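Long-range contact in hypothetical protein PA2218 (Pseudomonas aeruginosa, PDB 2HDW), which is of unknown specific function but has an alpha/beta-hydrolase fold and is probably a hydrolase related to the S15 X-Pro dipeptidyl-peptidases: residues S112-F125 / L347-A360. Sequence-based numbering, arbitrary orientation.
Sequences SSGLYAQTMAERGF and LYDRLDRIPFDRIA
In this alpha/beta-hydrolase fold, helix 112-122 packs against short helix 346-349, the loop after it and C-terminal helix 356-366, all of which follow strand 334-339, and Phe356 and Tyr116 form the middle of the contact. The local axes of helices 112-122 and 356-360 cross at -67° and come no closer than 10.5 Å, a separation bridged by side chains such as Thr119 and Phe356. The Phe356 ring is clasped from both faces: Thr119 CG2 sits 3.5 Å from the ring centroid, over its centre, a CH-pi contact, while Ile354 CG2 covers the opposite face. Thr119 keeps CG2 on the ring by turning OG1 back beside its own backbone N (chi1 -57°), where the hydroxyl donates to Leu115 O. The edge of Phe356 points at the face of Tyr116, an edge-to-face pair with centroids 5.1 Å apart and planes at 65°. Tyr116 in turn ends in a hydrogen bond, its OH giving to Leu347 O at 2.6 Å in the carbonyl plane; Ser201 OG is a second partner of this buried hydroxyl. One turn earlier, Ser112 OG donates to a lone pair of Tyr348 O (2.7 Å), so two successive carbonyls of the second segment are held by helix side chains. At the other end Met120, bent at chi2 and chi3, sets SD obliquely beside Phe356, a Met-aromatic contact, and brings CE 3.6 Å from Ala360 CA. Farther out, Arg123 NH1 forms a hydrogen-bonded salt bridge with Asp357 OD1 (3.0 Å), on its anti side and somewhat out of both group planes, with Phe356 CB over a guanidinium face. A Schellman motif (Phe125 N to Met120 O, Gly124 N to Ala121 O, Gly124 at positive phi) ends the helix before strand 126-130; Met120 and Ala117 touch that strand and strand 96-102, while helix 258-267 borders Ser112 and Tyr348.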
# COMPACT_ATOMS: atom_id res chain seq x y z
N SER A 112 3.68 6.81 -5.23
CA SER A 112 4.80 5.97 -4.80
C SER A 112 4.87 4.52 -5.29
O SER A 112 5.94 4.07 -5.72
CB SER A 112 4.91 5.99 -3.28
OG SER A 112 6.15 5.45 -2.86
N SER A 113 3.77 3.77 -5.21
CA SER A 113 3.81 2.38 -5.65
C SER A 113 4.24 2.27 -7.12
O SER A 113 4.98 1.37 -7.49
CB SER A 113 2.46 1.69 -5.44
OG SER A 113 1.40 2.35 -6.12
N GLY A 114 3.76 3.20 -7.94
CA GLY A 114 4.12 3.20 -9.34
C GLY A 114 5.61 3.44 -9.52
O GLY A 114 6.26 2.78 -10.34
N LEU A 115 6.15 4.39 -8.77
CA LEU A 115 7.58 4.70 -8.85
C LEU A 115 8.39 3.46 -8.47
O LEU A 115 9.39 3.14 -9.11
CB LEU A 115 7.93 5.85 -7.89
CG LEU A 115 9.42 6.17 -7.75
CD1 LEU A 115 9.97 6.66 -9.07
CD2 LEU A 115 9.60 7.24 -6.68
N TYR A 116 7.95 2.76 -7.42
CA TYR A 116 8.63 1.54 -6.99
C TYR A 116 8.55 0.46 -8.07
O TYR A 116 9.56 -0.16 -8.40
CB TYR A 116 8.00 0.99 -5.71
CG TYR A 116 8.57 1.53 -4.42
CD1 TYR A 116 8.37 2.86 -4.03
CD2 TYR A 116 9.28 0.70 -3.56
CE1 TYR A 116 8.86 3.33 -2.80
CE2 TYR A 116 9.77 1.16 -2.35
CZ TYR A 116 9.56 2.47 -1.97
OH TYR A 116 10.04 2.88 -0.75
N ALA A 117 7.36 0.25 -8.61
CA ALA A 117 7.14 -0.76 -9.64
C ALA A 117 7.99 -0.54 -10.89
O ALA A 117 8.60 -1.48 -11.41
CB ALA A 117 5.66 -0.83 -10.02
N GLN A 118 8.04 0.70 -11.38
CA GLN A 118 8.83 0.97 -12.56
C GLN A 118 10.32 0.78 -12.29
O GLN A 118 11.04 0.23 -13.11
CB GLN A 118 8.59 2.40 -13.07
CG GLN A 118 9.30 2.65 -14.40
CD GLN A 118 8.97 3.99 -15.02
OE1 GLN A 118 9.39 5.04 -14.53
NE2 GLN A 118 8.22 3.96 -16.10
N THR A 119 10.76 1.26 -11.13
CA THR A 119 12.16 1.16 -10.74
C THR A 119 12.59 -0.30 -10.61
O THR A 119 13.67 -0.68 -11.07
CB THR A 119 12.41 1.87 -9.39
OG1 THR A 119 12.01 3.24 -9.50
CG2 THR A 119 13.89 1.82 -9.02
N MET A 120 11.74 -1.12 -10.01
CA MET A 120 12.09 -2.53 -9.86
C MET A 120 12.01 -3.26 -11.20
O MET A 120 12.71 -4.25 -11.42
CB MET A 120 11.19 -3.18 -8.81
CG MET A 120 11.48 -2.69 -7.39
SD MET A 120 13.19 -3.03 -6.83
CE MET A 120 13.13 -4.73 -6.77
N ALA A 121 11.18 -2.75 -12.11
CA ALA A 121 11.08 -3.34 -13.44
C ALA A 121 12.39 -3.07 -14.18
O ALA A 121 12.82 -3.85 -15.03
CB ALA A 121 9.91 -2.74 -14.19
N GLU A 122 13.03 -1.94 -13.87
CA GLU A 122 14.31 -1.62 -14.49
C GLU A 122 15.36 -2.54 -13.89
O GLU A 122 16.44 -2.73 -14.47
CB GLU A 122 14.71 -0.17 -14.22
CG GLU A 122 13.76 0.88 -14.77
CD GLU A 122 14.32 2.29 -14.62
OE1 GLU A 122 14.80 2.62 -13.51
OE2 GLU A 122 14.27 3.06 -15.60
N ARG A 123 15.05 -3.11 -12.73
CA ARG A 123 15.97 -4.01 -12.04
C ARG A 123 15.78 -5.46 -12.47
O ARG A 123 16.34 -6.37 -11.86
CB ARG A 123 15.79 -3.90 -10.52
CG ARG A 123 15.92 -2.49 -9.96
CD ARG A 123 17.29 -1.90 -10.23
NE ARG A 123 17.38 -0.49 -9.84
CZ ARG A 123 18.03 -0.04 -8.78
NH1 ARG A 123 18.67 -0.88 -7.98
NH2 ARG A 123 18.06 1.26 -8.53
N GLY A 124 14.99 -5.68 -13.52
CA GLY A 124 14.78 -7.04 -14.01
C GLY A 124 13.55 -7.81 -13.56
O GLY A 124 13.42 -8.99 -13.87
N PHE A 125 12.65 -7.16 -12.83
CA PHE A 125 11.44 -7.85 -12.36
C PHE A 125 10.21 -7.40 -13.15
O PHE A 125 10.16 -6.31 -13.70
CB PHE A 125 11.21 -7.55 -10.87
CG PHE A 125 12.34 -7.99 -9.97
CD1 PHE A 125 12.35 -9.26 -9.40
CD2 PHE A 125 13.41 -7.14 -9.71
CE1 PHE A 125 13.40 -9.68 -8.58
CE2 PHE A 125 14.48 -7.55 -8.89
CZ PHE A 125 14.47 -8.82 -8.33
N LEU A 347 11.00 7.84 2.09
CA LEU A 347 10.94 6.53 1.43
C LEU A 347 9.79 6.40 0.45
O LEU A 347 9.48 5.31 -0.01
CB LEU A 347 10.89 5.40 2.48
CG LEU A 347 12.24 4.86 2.97
CD1 LEU A 347 13.11 6.00 3.50
CD2 LEU A 347 12.03 3.82 4.05
N TYR A 348 9.16 7.53 0.13
CA TYR A 348 8.07 7.55 -0.84
C TYR A 348 8.64 7.73 -2.24
O TYR A 348 8.31 6.99 -3.17
CB TYR A 348 7.13 8.74 -0.56
CG TYR A 348 5.97 8.47 0.38
CD1 TYR A 348 5.99 7.41 1.28
CD2 TYR A 348 4.86 9.32 0.40
CE1 TYR A 348 4.93 7.19 2.18
CE2 TYR A 348 3.80 9.12 1.29
CZ TYR A 348 3.85 8.05 2.17
OH TYR A 348 2.81 7.85 3.06
N ASP A 349 9.53 8.71 -2.39
CA ASP A 349 10.10 9.02 -3.70
C ASP A 349 11.57 9.41 -3.76
O ASP A 349 12.07 9.72 -4.84
CB ASP A 349 9.27 10.14 -4.34
CG ASP A 349 9.32 11.43 -3.53
OD1 ASP A 349 9.77 11.38 -2.37
OD2 ASP A 349 8.91 12.49 -4.05
N ARG A 350 12.27 9.42 -2.63
CA ARG A 350 13.69 9.80 -2.65
C ARG A 350 14.58 8.63 -3.04
O ARG A 350 14.80 7.71 -2.25
CB ARG A 350 14.13 10.35 -1.29
CG ARG A 350 13.41 11.61 -0.82
CD ARG A 350 13.53 12.75 -1.82
NE ARG A 350 13.15 14.03 -1.21
CZ ARG A 350 12.64 15.06 -1.89
NH1 ARG A 350 12.45 14.96 -3.20
NH2 ARG A 350 12.33 16.18 -1.26
N LEU A 351 15.11 8.69 -4.26
CA LEU A 351 15.97 7.63 -4.78
C LEU A 351 17.23 7.40 -3.97
O LEU A 351 17.76 6.29 -3.92
CB LEU A 351 16.34 7.94 -6.24
CG LEU A 351 15.47 7.26 -7.31
CD1 LEU A 351 15.76 5.77 -7.29
CD2 LEU A 351 13.99 7.53 -7.07
N ASP A 352 17.72 8.46 -3.33
CA ASP A 352 18.92 8.37 -2.52
C ASP A 352 18.60 7.92 -1.09
O ASP A 352 19.50 7.77 -0.27
CB ASP A 352 19.63 9.73 -2.49
CG ASP A 352 18.69 10.86 -2.13
OD1 ASP A 352 17.63 11.00 -2.79
OD2 ASP A 352 19.00 11.62 -1.18
N ARG A 353 17.32 7.72 -0.81
CA ARG A 353 16.89 7.28 0.52
C ARG A 353 16.26 5.89 0.45
O ARG A 353 16.35 5.11 1.40
CB ARG A 353 15.89 8.28 1.11
CG ARG A 353 16.43 9.71 1.25
CD ARG A 353 17.64 9.75 2.17
NE ARG A 353 18.29 11.06 2.20
CZ ARG A 353 17.79 12.14 2.78
NH1 ARG A 353 16.62 12.10 3.40
NH2 ARG A 353 18.47 13.28 2.75
N ILE A 354 15.62 5.58 -0.67
CA ILE A 354 15.01 4.26 -0.86
C ILE A 354 16.10 3.29 -1.29
O ILE A 354 16.74 3.48 -2.33
CB ILE A 354 13.92 4.29 -1.96
CG1 ILE A 354 12.84 5.33 -1.60
CG2 ILE A 354 13.29 2.91 -2.09
CD1 ILE A 354 11.79 5.52 -2.70
N PRO A 355 16.34 2.23 -0.49
CA PRO A 355 17.38 1.25 -0.82
C PRO A 355 16.98 0.23 -1.90
O PRO A 355 16.79 -0.95 -1.61
CB PRO A 355 17.67 0.58 0.53
CG PRO A 355 16.32 0.57 1.17
CD PRO A 355 15.75 1.95 0.83
N PHE A 356 16.86 0.69 -3.14
CA PHE A 356 16.47 -0.19 -4.23
C PHE A 356 17.48 -1.30 -4.50
O PHE A 356 17.09 -2.41 -4.85
CB PHE A 356 16.20 0.61 -5.51
CG PHE A 356 14.87 1.31 -5.52
CD1 PHE A 356 13.69 0.58 -5.45
CD2 PHE A 356 14.80 2.70 -5.62
CE1 PHE A 356 12.45 1.22 -5.48
CE2 PHE A 356 13.57 3.35 -5.65
CZ PHE A 356 12.40 2.61 -5.58
N ASP A 357 18.77 -1.01 -4.34
CA ASP A 357 19.79 -2.04 -4.56
C ASP A 357 19.47 -3.21 -3.63
O ASP A 357 19.40 -4.36 -4.06
CB ASP A 357 21.20 -1.52 -4.23
CG ASP A 357 21.75 -0.57 -5.29
OD1 ASP A 357 21.00 -0.16 -6.20
OD2 ASP A 357 22.95 -0.23 -5.20
N ARG A 358 19.29 -2.90 -2.35
CA ARG A 358 18.98 -3.90 -1.33
C ARG A 358 17.66 -4.61 -1.57
O ARG A 358 17.53 -5.80 -1.31
CB ARG A 358 18.94 -3.26 0.06
CG ARG A 358 20.10 -3.63 0.96
CD ARG A 358 19.76 -4.76 1.92
NE ARG A 358 19.51 -6.03 1.26
CZ ARG A 358 19.22 -7.16 1.90
NH1 ARG A 358 19.13 -7.17 3.22
NH2 ARG A 358 19.00 -8.29 1.22
N ILE A 359 16.66 -3.87 -2.04
CA ILE A 359 15.37 -4.47 -2.31
C ILE A 359 15.50 -5.44 -3.49
O ILE A 359 15.01 -6.57 -3.42
CB ILE A 359 14.31 -3.39 -2.61
CG1 ILE A 359 14.10 -2.52 -1.36
CG2 ILE A 359 13.00 -4.05 -3.01
CD1 ILE A 359 13.13 -1.36 -1.54
N ALA A 360 16.18 -5.02 -4.55
CA ALA A 360 16.38 -5.87 -5.71
C ALA A 360 17.23 -7.09 -5.32
O ALA A 360 16.93 -8.23 -5.71
CB ALA A 360 17.08 -5.09 -6.83